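Local coordinates for protein 3'-5'-exonuclease (Saccharomyces cerevisiae, PDB 3E2V) that probably cuts double-stranded DNA internally and also trims it in the 3'-to-5' direction, as a metal-dependent nuclease of the TatD type, at residues A[317-322]-A[366-371]; A[219-224]-A[240-245]; A[166-171]-A[202-207]. All coordinates share one frame; numbering follows the deposited sequence. Where two conformers were deposited one is given.

How the contacts relate
All three contacts belong to one TIM-barrel-like TatD domain, and none touches another. Contact 1, partly buried, packs two helices through aliphatic and tyrosine side chains, with a salt bridge and a bridging water besides. Contact 2, also partly buried, lies about 43 Å from it centre to centre, on the opposite side of the chain's centre, and is a small antiparallel sheet held mainly by backbone bonds. Contact 3 is a surface contact of charged and aromatic groups beside the magnesium site. Contacts 2 and 3 share helix 207-219: Ala206 of contact 3 is its N-cap residue, and Gly220 of contact 2 follows its last turn. Helix 174-187 also lies against both.

Contact 1. Residues A[317-322]-A[366-371]; sequences QYLAKY and AIVVSE
Tyr318 and Val368 bring their CA atoms to 5.7 Å where the helical segments 317-322 and 366-371 cross at 103°, with axes 9.0 Å apart at their closest. The pair belongs to the outer helical layer of a TIM-barrel-like fold: helix 362-373 rests on strand 298-300 through Ala366 and Val369, and helix 316-325 lies across its other side. Ile367 is the central apolar contact. Its CG2 sits over one face of the Tyr322 ring, displaced toward the rim and 3.8 Å from the ring centroid, a CH-pi contact, while CD1 touches Tyr322 CD2 on the other half of the ring. Leu319 reaches in with CD2, which meets both Ile367 CG2 and Val368 CG2. Tyr318 turns its CG beside the backbone N (chi1 -54°), and the ring meets Glu371 closely, Tyr318 CD1 to Glu371 CB at 3.3 Å. Val368 CG1 lies near Tyr318 CD2. Gln317 CG lies over the centre of one face of this same ring. Toward solvent the chemistry becomes polar. Lys321, fully extended beyond CG, sends NZ to the syn side of Glu371 OE1 at 2.9 Å, a salt bridge in which the nitrogen stands 32° out of the carboxylate plane. The other oxygen of Glu371, OE2, lies at the edge of the Tyr322 ring, in its plane, 3.7 Å from Tyr322 CE1. One water joins both helices: it donates to Glu371 OE2 and also bonds Tyr322 OH, 2.6 Å from that hydroxyl oxygen.

Contact 2. Residues A[219-224]-A[240-245]; sequences VGFTDE and GFYKFH
Phe221 and Tyr242 form an antiparallel hydrogen-bonded pair: Phe221 N donates to Tyr242 O at 3.0 Å, and Tyr242 N returns a bond to Phe221 O at 2.8 Å. A third backbone bond runs from Asp223 N to Gly240 O, flanking the non-hydrogen-bonded pair of Thr222 and Phe241. Three CA-H...O contacts supplement these bonds, among them Gly220 CA to Tyr242 O at 3.2 Å. The result is a two-stranded antiparallel sheet, 221-222 against 241-242, closed by a long loop and inserted in the chain between helix 207-219 and strand 250-252. Gly220 leaves that helix with phi 108°, and a CB on it would collide with Phe241 CZ. Among the aromatic contacts, Phe221 CG lies between the backbone N and the carbonyl carbon (chi1 73°), on the Tyr242 side of the sheet. Phe221 CE2 packs on Tyr242 CB at 3.7 Å; the two rings, planes 26° apart, are slid so far that they barely overlap. Asp223 CB lies against the Tyr242 ring edge at CE2. This face of the sheet turns to helix 174-187, where Phe221 and Tyr242 both touch Lys186. On the other face the Phe241 ring meets Thr222 OG1 with its edge, CD1 to OG1 at 3.6 Å, the two side chains crossing at about a right angle. A water links the polar ends of Asp223 and Tyr242: Asp223 OD2 forms a salt bridge with Lys186 NZ and accepts a bond from this water, which also reaches Tyr242 OH.

Contact 3. Residues A[166-171]-A[202-207]; sequences YDRFHY and HMRSAC
Tyr166 carries Ala206 CB over the centre of one ring face, 3.5 Å from the centroid in a CH-pi contact, and Phe169 CZ toward the rim of the opposite face. Arg168 bends at chi2 (-76°), and its guanidinium has Arg204 NH1 above its centre, planes 33° apart; Arg168 NH2 to Arg204 NH1 is 3.2 Å, but both are donors and no bond forms. Asp165, paired with Arg204 NH1, probably eases the like charges. In its own plane Arg168 NH1 donates to Asp167 O, standing well above the carbonyl plane. An alanine in place of Arg168 would remove this donor and would probably open a gap over Arg204 NH1. The Asp167 carboxylate is nearly parallel (9°) to the Arg204 guanidinium; OD2 lies 3.8 Å from Arg204 NE, a long salt bridge of charges alone. Asp167 OD1 takes a 2.7 Å bond from Ser205 OG above the carboxylate plane; Tyr166 N donates to Arg204 O. The contact joins the loop after strand 156-165 to the end of strand 199-204 and the turn into helix 207-219, at the C-terminal barrel end that carries TIM-barrel active sites, the Arg204 side chain about 8 Å from the magnesium ion. Tyr166 packs on helix 174-187 and bonds Asp209 of helix 207-219 through OH.

Contact 1. Residues A[317-322]-A[366-371]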
loop_
_atom_site.group_PDB
_atom_site.type_symbol
_atom_site.label_atom_id
_atom_site.label_comp_id
_atom_site.label_asym_id
_atom_site.label_seq_id
_atom_site.Cartn_x
_atom_site.Cartn_y
_atom_site.Cartn_z
ATOM N N GLN A 317 2.675 -20.963 13.224
ATOM C CA GLN A 317 3.246 -21.544 14.437
ATOM C C GLN A 317 3.448 -20.531 15.569
ATOM O O GLN A 317 3.317 -20.869 16.745
ATOM C CB GLN A 317 4.538 -22.280 14.118
ATOM C CG GLN A 317 5.642 -21.409 13.588
ATOM C CD GLN A 317 6.791 -22.237 13.104
ATOM O OE1 GLN A 317 7.486 -22.872 13.903
ATOM N NE2 GLN A 317 7.001 -22.255 11.788
ATOM N N TYR A 318 3.745 -19.284 15.206
ATOM C CA TYR A 318 3.937 -18.229 16.197
ATOM C C TYR A 318 2.622 -17.751 16.805
ATOM O O TYR A 318 2.566 -17.411 17.991
ATOM C CB TYR A 318 4.750 -17.099 15.585
ATOM C CG TYR A 318 6.038 -17.618 15.008
ATOM C CD1 TYR A 318 6.999 -18.197 15.842
ATOM C CD2 TYR A 318 6.287 -17.582 13.642
ATOM C CE1 TYR A 318 8.187 -18.697 15.335
ATOM C CE2 TYR A 318 7.477 -18.088 13.118
ATOM C CZ TYR A 318 8.428 -18.635 13.977
ATOM O OH TYR A 318 9.610 -19.135 13.470
ATOM N N LEU A 319 1.549 -17.747 16.020
ATOM C CA LEU A 319 0.226 -17.470 16.578
ATOM C C LEU A 319 -0.259 -18.614 17.465
ATOM O O LEU A 319 -0.911 -18.368 18.483
ATOM C CB LEU A 319 -0.803 -17.191 15.486
ATOM C CG LEU A 319 -0.519 -16.041 14.520
ATOM C CD1 LEU A 319 -1.742 -15.860 13.648
ATOM C CD2 LEU A 319 -0.143 -14.739 15.239
ATOM N N ALA A 320 0.025 -19.852 17.062
ATOM C CA ALA A 320 -0.282 -21.012 17.903
ATOM C C ALA A 320 0.408 -20.879 19.268
ATOM O O ALA A 320 -0.237 -21.061 20.309
ATOM C CB ALA A 320 0.114 -22.307 17.198
ATOM N N LYS A 321 1.697 -20.533 19.252
ATOM C CA LYS A 321 2.474 -20.317 20.479
ATOM C C LYS A 321 1.814 -19.267 21.366
ATOM O O LYS A 321 1.636 -19.482 22.568
ATOM C CB LYS A 321 3.926 -19.921 20.152
ATOM C CG LYS A 321 4.754 -19.485 21.361
ATOM C CD LYS A 321 6.126 -18.974 20.952
ATOM C CE LYS A 321 6.919 -18.541 22.181
ATOM N NZ LYS A 321 8.279 -18.058 21.821
ATOM N N TYR A 322 1.445 -18.132 20.775
ATOM C CA TYR A 322 0.795 -17.066 21.526
ATOM C C TYR A 322 -0.568 -17.461 22.099
ATOM O O TYR A 322 -0.910 -17.073 23.222
ATOM C CB TYR A 322 0.722 -15.772 20.692
ATOM C CG TYR A 322 1.886 -14.846 20.987
ATOM C CD1 TYR A 322 3.190 -15.193 20.622
ATOM C CD2 TYR A 322 1.686 -13.640 21.659
ATOM C CE1 TYR A 322 4.259 -14.352 20.909
ATOM C CE2 TYR A 322 2.744 -12.807 21.953
ATOM C CZ TYR A 322 4.023 -13.163 21.579
ATOM O OH TYR A 322 5.082 -12.317 21.860
ATOM N N ALA A 366 2.640 -8.449 13.816
ATOM C CA ALA A 366 3.678 -8.026 14.760
ATOM C C ALA A 366 4.212 -9.232 15.561
ATOM O O ALA A 366 5.421 -9.380 15.743
ATOM C CB ALA A 366 3.137 -6.958 15.697
ATOM N N ILE A 367 3.309 -10.111 15.988
ATOM C CA ILE A 367 3.723 -11.307 16.749
ATOM C C ILE A 367 4.656 -12.150 15.897
ATOM O O ILE A 367 5.733 -12.565 16.337
ATOM C CB ILE A 367 2.506 -12.161 17.144
ATOM C CG1 ILE A 367 1.808 -11.514 18.332
ATOM C CG2 ILE A 367 2.924 -13.612 17.481
ATOM C CD1 ILE A 367 0.372 -12.053 18.535
ATOM N N VAL A 368 4.258 -12.400 14.656
ATOM C CA VAL A 368 5.082 -13.240 13.788
ATOM C C VAL A 368 6.464 -12.608 13.548
ATOM O O VAL A 368 7.491 -13.282 13.663
ATOM C CB VAL A 368 4.368 -13.517 12.450
ATOM C CG1 VAL A 368 5.296 -14.243 11.471
ATOM C CG2 VAL A 368 3.076 -14.310 12.692
ATOM N N VAL A 369 6.489 -11.322 13.215
ATOM C CA VAL A 369 7.755 -10.664 12.907
ATOM C C VAL A 369 8.667 -10.662 14.139
ATOM O O VAL A 369 9.867 -10.904 14.014
ATOM C CB VAL A 369 7.506 -9.240 12.340
ATOM C CG1 VAL A 369 8.820 -8.462 12.220
ATOM C CG2 VAL A 369 6.820 -9.329 10.971
ATOM N N SER A 370 8.083 -10.438 15.315
ATOM C CA SER A 370 8.871 -10.401 16.541
ATOM C C SER A 370 9.507 -11.767 16.826
ATOM O O SER A 370 10.686 -11.840 17.199
ATOM C CB SER A 370 8.007 -9.931 17.711
ATOM O OG SER A 370 7.121 -10.949 18.131
ATOM N N GLU A 371 8.752 -12.844 16.619
ATOM C CA GLU A 371 9.279 -14.191 16.849
ATOM C C GLU A 371 10.341 -14.563 15.820
ATOM O O GLU A 371 11.389 -15.125 16.164
ATOM C CB GLU A 371 8.139 -15.220 16.865
ATOM C CG GLU A 371 7.237 -15.099 18.089
ATOM C CD GLU A 371 7.915 -15.593 19.361
ATOM O OE1 GLU A 371 8.512 -16.688 19.319
ATOM O OE2 GLU A 371 7.849 -14.885 20.378
HETATM O O HOH W 1 7.371 -12.484 20.605
#

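Contact 2. Residues A[219-224]-A[240-245]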
loop_
_atom_site.group_PDB
_atom_site.type_symbol
_atom_site.label_atom_id
_atom_site.label_comp_id
_atom_site.label_asym_id
_atom_site.label_seq_id
_atom_site.Cartn_x
_atom_site.Cartn_y
_atom_site.Cartn_z
ATOM N N VAL A 219 19.738 9.017 -8.166
ATOM C CA VAL A 219 20.963 9.732 -8.584
ATOM C C VAL A 219 20.646 11.058 -9.247
ATOM O O VAL A 219 21.377 12.033 -9.051
ATOM C CB VAL A 219 21.826 8.870 -9.515
ATOM C CG1 VAL A 219 23.053 9.670 -10.010
ATOM C CG2 VAL A 219 22.253 7.611 -8.764
ATOM N N GLY A 220 19.545 11.101 -9.993
ATOM C CA GLY A 220 19.139 12.282 -10.764
ATOM C C GLY A 220 19.324 12.081 -12.261
ATOM O O GLY A 220 20.285 11.444 -12.696
ATOM N N PHE A 221 18.376 12.582 -13.047
ATOM C CA PHE A 221 18.519 12.566 -14.512
ATOM C C PHE A 221 17.753 13.724 -15.116
ATOM O O PHE A 221 16.854 14.278 -14.491
ATOM C CB PHE A 221 18.029 11.245 -15.118
ATOM C CG PHE A 221 16.533 11.104 -15.115
ATOM C CD1 PHE A 221 15.783 11.340 -16.261
ATOM C CD2 PHE A 221 15.878 10.756 -13.939
ATOM C CE1 PHE A 221 14.387 11.210 -16.229
ATOM C CE2 PHE A 221 14.504 10.634 -13.896
ATOM C CZ PHE A 221 13.756 10.848 -15.037
ATOM N N THR A 222 18.106 14.059 -16.355
ATOM C CA THR A 222 17.496 15.171 -17.062
ATOM C C THR A 222 16.624 14.653 -18.199
ATOM O O THR A 222 17.066 13.834 -19.003
ATOM C CB THR A 222 18.586 16.139 -17.588
ATOM O OG1 THR A 222 19.345 16.616 -16.474
ATOM C CG2 THR A 222 17.958 17.341 -18.300
ATOM N N ASP A 223 15.374 15.122 -18.224
ATOM C CA ASP A 223 14.405 14.717 -19.237
ATOM C C ASP A 223 14.258 15.850 -20.249
ATOM O O ASP A 223 13.401 16.718 -20.096
ATOM C CB ASP A 223 13.058 14.413 -18.576
ATOM C CG ASP A 223 11.985 14.003 -19.577
ATOM O OD1 ASP A 223 12.299 13.647 -20.727
ATOM O OD2 ASP A 223 10.800 14.049 -19.202
ATOM N N GLU A 224 15.093 15.809 -21.282
ATOM C CA GLU A 224 15.076 16.803 -22.342
ATOM C C GLU A 224 13.798 16.689 -23.176
ATOM O O GLU A 224 13.122 17.695 -23.403
ATOM C CB GLU A 224 16.310 16.650 -23.244
ATOM N N GLY A 240 14.469 20.373 -16.335
ATOM C CA GLY A 240 14.153 18.987 -16.669
ATOM C C GLY A 240 14.858 17.962 -15.789
ATOM O O GLY A 240 14.821 16.761 -16.084
ATOM N N PHE A 241 15.544 18.449 -14.750
ATOM C CA PHE A 241 16.301 17.585 -13.840
ATOM C C PHE A 241 15.397 17.038 -12.735
ATOM O O PHE A 241 14.844 17.791 -11.922
ATOM C CB PHE A 241 17.488 18.347 -13.236
ATOM C CG PHE A 241 18.375 17.507 -12.352
ATOM C CD1 PHE A 241 19.161 16.505 -12.881
ATOM C CD2 PHE A 241 18.444 17.763 -10.994
ATOM C CE1 PHE A 241 20.004 15.738 -12.070
ATOM C CE2 PHE A 241 19.276 17.001 -10.171
ATOM C CZ PHE A 241 20.057 15.988 -10.714
ATOM N N TYR A 242 15.270 15.715 -12.734
ATOM C CA TYR A 242 14.476 14.972 -11.752
ATOM C C TYR A 242 15.399 14.245 -10.777
ATOM O O TYR A 242 16.212 13.423 -11.198
ATOM C CB TYR A 242 13.604 13.941 -12.454
ATOM C CG TYR A 242 12.462 14.562 -13.228
ATOM C CD1 TYR A 242 11.278 14.900 -12.582
ATOM C CD2 TYR A 242 12.579 14.831 -14.589
ATOM C CE1 TYR A 242 10.225 15.479 -13.265
ATOM C CE2 TYR A 242 11.532 15.411 -15.288
ATOM C CZ TYR A 242 10.356 15.727 -14.616
ATOM O OH TYR A 242 9.305 16.295 -15.293
ATOM N N LYS A 243 15.244 14.522 -9.482
ATOM C CA LYS A 243 15.975 13.783 -8.451
ATOM C C LYS A 243 15.158 13.754 -7.172
ATOM O O LYS A 243 14.657 14.790 -6.747
ATOM C CB LYS A 243 17.366 14.417 -8.170
ATOM C CG LYS A 243 18.220 13.589 -7.230
ATOM C CD LYS A 243 19.556 14.260 -6.925
ATOM C CE LYS A 243 20.405 13.315 -6.074
ATOM N NZ LYS A 243 21.674 13.973 -5.604
ATOM N N PHE A 244 15.042 12.587 -6.543
ATOM C CA PHE A 244 14.351 12.534 -5.263
ATOM C C PHE A 244 15.034 13.421 -4.221
ATOM O O PHE A 244 16.267 13.464 -4.108
ATOM C CB PHE A 244 14.321 11.121 -4.698
ATOM C CG PHE A 244 13.501 10.128 -5.480
ATOM C CD1 PHE A 244 12.345 10.484 -6.188
ATOM C CD2 PHE A 244 13.856 8.792 -5.422
ATOM C CE1 PHE A 244 11.591 9.502 -6.881
ATOM C CE2 PHE A 244 13.105 7.814 -6.100
ATOM C CZ PHE A 244 11.963 8.172 -6.819
ATOM N N HIS A 245 14.213 14.109 -3.433
ATOM C CA HIS A 245 14.713 14.804 -2.261
ATOM C C HIS A 245 15.506 13.841 -1.369
ATOM O O HIS A 245 15.116 12.680 -1.235
ATOM C CB HIS A 245 13.525 15.360 -1.477
ATOM C CG HIS A 245 13.914 16.327 -0.404
ATOM N ND1 HIS A 245 14.346 15.924 0.838
ATOM C CD2 HIS A 245 13.929 17.683 -0.384
ATOM C CE1 HIS A 245 14.627 16.985 1.575
ATOM N NE2 HIS A 245 14.381 18.064 0.857
HETATM O O HOH W 2 9.488 15.942 -17.944
#

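Contact 3. Residues A[166-171]-A[202-207]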
loop_
_atom_site.group_PDB
_atom_site.type_symbol
_atom_site.label_atom_id
_atom_site.label_comp_id
_atom_site.label_asym_id
_atom_site.label_seq_id
_atom_site.Cartn_x
_atom_site.Cartn_y
_atom_site.Cartn_z
ATOM N N TYR A 166 4.805 -7.694 -12.706
ATOM C CA TYR A 166 5.030 -8.594 -13.835
ATOM C C TYR A 166 4.254 -9.905 -13.696
ATOM O O TYR A 166 4.335 -10.748 -14.584
ATOM C CB TYR A 166 6.529 -8.807 -14.043
ATOM C CG TYR A 166 7.266 -7.569 -14.586
ATOM C CD1 TYR A 166 6.602 -6.355 -14.787
ATOM C CD2 TYR A 166 8.624 -7.622 -14.904
ATOM C CE1 TYR A 166 7.277 -5.228 -15.279
ATOM C CE2 TYR A 166 9.312 -6.490 -15.405
ATOM C CZ TYR A 166 8.628 -5.309 -15.592
ATOM O OH TYR A 166 9.287 -4.209 -16.079
ATOM N N ASP A 167 3.507 -10.061 -12.599
ATOM C CA ASP A 167 2.537 -11.164 -12.481
ATOM C C ASP A 167 1.203 -10.787 -13.111
ATOM O O ASP A 167 0.261 -11.588 -13.091
ATOM C CB ASP A 167 2.271 -11.511 -11.016
ATOM C CG ASP A 167 3.413 -12.265 -10.355
ATOM O OD1 ASP A 167 4.515 -12.359 -10.922
ATOM O OD2 ASP A 167 3.188 -12.782 -9.234
ATOM N N ARG A 168 1.095 -9.567 -13.644
ATOM C CA ARG A 168 -0.199 -9.047 -14.126
ATOM C C ARG A 168 -0.131 -8.466 -15.534
ATOM O O ARG A 168 -0.805 -7.487 -15.844
ATOM C CB ARG A 168 -0.731 -7.999 -13.145
ATOM C CG ARG A 168 -1.043 -8.531 -11.746
ATOM C CD ARG A 168 -2.340 -9.327 -11.688
ATOM N NE ARG A 168 -2.694 -9.761 -10.332
ATOM C CZ ARG A 168 -2.143 -10.791 -9.690
ATOM N NH1 ARG A 168 -1.178 -11.507 -10.254
ATOM N NH2 ARG A 168 -2.551 -11.101 -8.461
ATOM N N PHE A 169 0.643 -9.096 -16.414
ATOM C CA PHE A 169 0.694 -8.622 -17.797
ATOM C C PHE A 169 -0.633 -8.803 -18.515
ATOM O O PHE A 169 -0.833 -8.217 -19.575
ATOM C CB PHE A 169 1.810 -9.317 -18.592
ATOM C CG PHE A 169 3.200 -8.893 -18.204
ATOM C CD1 PHE A 169 3.498 -7.571 -17.905
ATOM C CD2 PHE A 169 4.226 -9.830 -18.195
ATOM C CE1 PHE A 169 4.783 -7.206 -17.553
ATOM C CE2 PHE A 169 5.525 -9.464 -17.867
ATOM C CZ PHE A 169 5.807 -8.152 -17.563
ATOM N N HIS A 170 -1.548 -9.577 -17.925
ATOM C CA HIS A 170 -2.891 -9.666 -18.484
ATOM C C HIS A 170 -3.714 -8.400 -18.286
ATOM O O HIS A 170 -4.720 -8.209 -18.973
ATOM C CB HIS A 170 -3.636 -10.914 -18.015
ATOM C CG HIS A 170 -3.766 -11.037 -16.537
ATOM N ND1 HIS A 170 -2.689 -11.293 -15.719
ATOM C CD2 HIS A 170 -4.853 -11.007 -15.732
ATOM C CE1 HIS A 170 -3.103 -11.398 -14.470
ATOM N NE2 HIS A 170 -4.411 -11.216 -14.448
ATOM N N TYR A 171 -3.272 -7.542 -17.363
ATOM C CA TYR A 171 -3.910 -6.253 -17.113
ATOM C C TYR A 171 -3.272 -5.101 -17.893
ATOM O O TYR A 171 -3.966 -4.168 -18.304
ATOM C CB TYR A 171 -3.886 -5.917 -15.628
ATOM C CG TYR A 171 -4.837 -6.720 -14.770
ATOM C CD1 TYR A 171 -6.100 -7.096 -15.241
ATOM C CD2 TYR A 171 -4.488 -7.067 -13.472
ATOM C CE1 TYR A 171 -6.990 -7.822 -14.430
ATOM C CE2 TYR A 171 -5.364 -7.793 -12.659
ATOM C CZ TYR A 171 -6.605 -8.161 -13.146
ATOM O OH TYR A 171 -7.463 -8.871 -12.327
ATOM N N HIS A 202 4.688 -0.307 -5.425
ATOM C CA HIS A 202 4.295 -1.694 -5.698
ATOM C C HIS A 202 5.388 -2.350 -6.544
ATOM O O HIS A 202 5.823 -1.812 -7.565
ATOM C CB HIS A 202 2.935 -1.716 -6.415
ATOM C CG HIS A 202 2.414 -3.093 -6.690
ATOM N ND1 HIS A 202 1.578 -3.758 -5.821
ATOM C CD2 HIS A 202 2.598 -3.920 -7.744
ATOM C CE1 HIS A 202 1.290 -4.949 -6.315
ATOM N NE2 HIS A 202 1.894 -5.071 -7.484
ATOM N N MET A 203 5.844 -3.517 -6.114
ATOM C CA MET A 203 6.785 -4.291 -6.893
ATOM C C MET A 203 6.418 -5.763 -6.737
ATOM O O MET A 203 6.407 -6.318 -5.614
ATOM C CB MET A 203 8.232 -4.056 -6.426
ATOM C CG MET A 203 9.331 -4.664 -7.317
ATOM S SD MET A 203 9.562 -6.463 -7.140
ATOM C CE MET A 203 10.447 -6.521 -5.570
ATOM N N ARG A 204 6.148 -6.396 -7.864
ATOM C CA ARG A 204 6.012 -7.845 -7.893
ATOM C C ARG A 204 6.731 -8.401 -9.106
ATOM O O ARG A 204 6.424 -8.019 -10.232
ATOM C CB ARG A 204 4.553 -8.233 -7.955
ATOM C CG ARG A 204 4.353 -9.737 -7.959
ATOM C CD ARG A 204 3.103 -10.125 -7.207
ATOM N NE ARG A 204 1.926 -9.480 -7.788
ATOM C CZ ARG A 204 0.699 -9.552 -7.278
ATOM N NH1 ARG A 204 -0.297 -8.925 -7.881
ATOM N NH2 ARG A 204 0.476 -10.243 -6.163
ATOM N N SER A 205 7.682 -9.306 -8.862
ATOM C CA SER A 205 8.389 -10.049 -9.921
ATOM C C SER A 205 9.086 -9.163 -10.950
ATOM O O SER A 205 9.276 -9.550 -12.103
ATOM C CB SER A 205 7.446 -11.048 -10.616
ATOM O OG SER A 205 6.810 -11.868 -9.646
ATOM N N ALA A 206 9.464 -7.960 -10.527
ATOM C CA ALA A 206 9.985 -6.938 -11.423
ATOM C C ALA A 206 11.187 -6.223 -10.801
ATOM O O ALA A 206 11.415 -5.057 -11.086
ATOM C CB ALA A 206 8.883 -5.928 -11.733
ATOM N N CYS A 207 11.959 -6.908 -9.961
ATOM C CA CYS A 207 12.926 -6.191 -9.141
ATOM C C CYS A 207 13.955 -5.425 -9.959
ATOM O O CYS A 207 14.199 -4.239 -9.698
ATOM C CB CYS A 207 13.594 -7.131 -8.143
ATOM S SG CYS A 207 14.477 -6.221 -6.827
#